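Local structure of possible protein of nuclear scaffold (Encephalitozoon cuniculi, 3KAE) at residues E178-V181 with S182-E186. The protein probably serves as the Cdc27 (APC3) subunit of the anaphase-promoting complex, this chain being its N-terminal tetratricopeptide-repeat domain, which forms a homodimer. Residues are numbered along the deposited sequence; the frame is centred on the assembly and turned at random.
Sequences EEYV and SDSIE
Y180 and S184, one turn apart on helix 176-190 of this all-helical tetratricopeptide-repeat domain, meet through both the backbone and the tyrosine ring. S184 OG donates to Y180 O at 2.7 Å, and its oxygen also lies over the centre of the Y180 ring, 3.8 Å above the plane, as a contact only. With chi1 near -61°, OG stays on the side of its own backbone N, from which it can reach the carbonyl four residues back. S184 N also donates to Y180 O, so that this carbonyl is gripped twice, the amide and the hydroxyl approaching from opposite faces of its plane. With CG anti to the backbone N (chi1 158°), the ring swings to the carbonyl side of Y180, where S184 OG meets its face. Its OH bonds to E151 of helix 147-155, and Y180 alone of the nine residues reaches the second subunit, its ring edge-to-face with F23 of that chain. The double donation recurs at S182, whose OG and N both bond to E178 O, again from opposite faces. On another side of the helix the carboxylates of E179 and D183 are turned 75° apart, with E179 OE2 and D183 OD2 4.2 Å from each other. K198 of helix 193-200 forms a salt bridge with both atoms, which probably offsets their repulsion, and D183 OD2 is also hydrogen-bonded to Y199 OH. Toward helix 147-155, V181 packs against V150 and I185 against L154. Along the I185 side chain, CB lies 3.7 Å from V181 O, CG1 passes that oxygen at 3.2 Å, and CD1, 3.8 Å from it, ends 4.2 Å from V181 CG1.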
# COMPACT_ATOMS: atom_id res chain seq x y z
N GLU C 178 -22.43 -9.41 9.43
CA GLU C 178 -23.55 -8.88 10.21
C GLU C 178 -23.97 -9.90 11.26
O GLU C 178 -24.42 -9.55 12.35
CB GLU C 178 -24.71 -8.47 9.30
CG GLU C 178 -24.31 -7.59 8.11
CD GLU C 178 -23.78 -6.22 8.50
OE1 GLU C 178 -23.91 -5.85 9.69
OE2 GLU C 178 -23.22 -5.51 7.62
N GLU C 179 -23.79 -11.17 10.93
CA GLU C 179 -23.98 -12.25 11.90
C GLU C 179 -22.90 -12.21 12.98
O GLU C 179 -23.15 -12.53 14.13
CB GLU C 179 -23.95 -13.60 11.18
CG GLU C 179 -23.82 -14.79 12.10
CD GLU C 179 -23.92 -16.10 11.35
OE1 GLU C 179 -24.11 -16.06 10.12
OE2 GLU C 179 -23.80 -17.16 12.00
N TYR C 180 -21.69 -11.80 12.60
CA TYR C 180 -20.60 -11.69 13.55
C TYR C 180 -20.90 -10.62 14.58
O TYR C 180 -20.60 -10.76 15.77
CB TYR C 180 -19.28 -11.39 12.85
CG TYR C 180 -18.24 -10.75 13.73
CD1 TYR C 180 -18.15 -9.38 13.84
CD2 TYR C 180 -17.34 -11.53 14.46
CE1 TYR C 180 -17.18 -8.78 14.64
CE2 TYR C 180 -16.38 -10.94 15.27
CZ TYR C 180 -16.31 -9.56 15.36
OH TYR C 180 -15.36 -8.98 16.15
N VAL C 181 -21.51 -9.54 14.11
CA VAL C 181 -21.90 -8.45 14.97
C VAL C 181 -23.05 -8.88 15.90
O VAL C 181 -23.02 -8.58 17.09
CB VAL C 181 -22.35 -7.23 14.16
CG1 VAL C 181 -22.64 -6.07 15.08
CG2 VAL C 181 -21.28 -6.84 13.13
N SER C 182 -24.04 -9.57 15.35
CA SER C 182 -25.16 -10.08 16.13
C SER C 182 -24.66 -10.96 17.27
O SER C 182 -25.08 -10.80 18.42
CB SER C 182 -26.10 -10.89 15.23
OG SER C 182 -26.49 -10.15 14.09
N ASP C 183 -23.78 -11.89 16.93
CA ASP C 183 -23.24 -12.82 17.90
C ASP C 183 -22.52 -12.09 19.01
O ASP C 183 -22.68 -12.43 20.20
CB ASP C 183 -22.32 -13.83 17.24
CG ASP C 183 -23.06 -14.78 16.32
OD1 ASP C 183 -24.29 -14.66 16.20
OD2 ASP C 183 -22.40 -15.65 15.71
N SER C 184 -21.76 -11.08 18.62
CA SER C 184 -20.98 -10.27 19.56
C SER C 184 -21.90 -9.53 20.51
O SER C 184 -21.67 -9.49 21.72
CB SER C 184 -20.08 -9.28 18.80
OG SER C 184 -19.15 -9.95 17.96
N ILE C 185 -22.95 -8.92 19.98
CA ILE C 185 -23.86 -8.19 20.84
C ILE C 185 -24.44 -9.18 21.86
O ILE C 185 -24.48 -8.93 23.07
CB ILE C 185 -25.01 -7.53 20.06
CG1 ILE C 185 -24.49 -6.48 19.08
CG2 ILE C 185 -25.99 -6.87 21.03
CD1 ILE C 185 -25.55 -5.96 18.14
N GLU C 186 -24.86 -10.34 21.36
CA GLU C 186 -25.46 -11.34 22.22
C GLU C 186 -24.49 -11.87 23.26
O GLU C 186 -24.87 -12.04 24.43
CB GLU C 186 -26.03 -12.51 21.41
CG GLU C 186 -26.65 -13.58 22.29
CD GLU C 186 -27.14 -14.80 21.52
OE1 GLU C 186 -27.31 -14.69 20.28
OE2 GLU C 186 -27.35 -15.86 22.15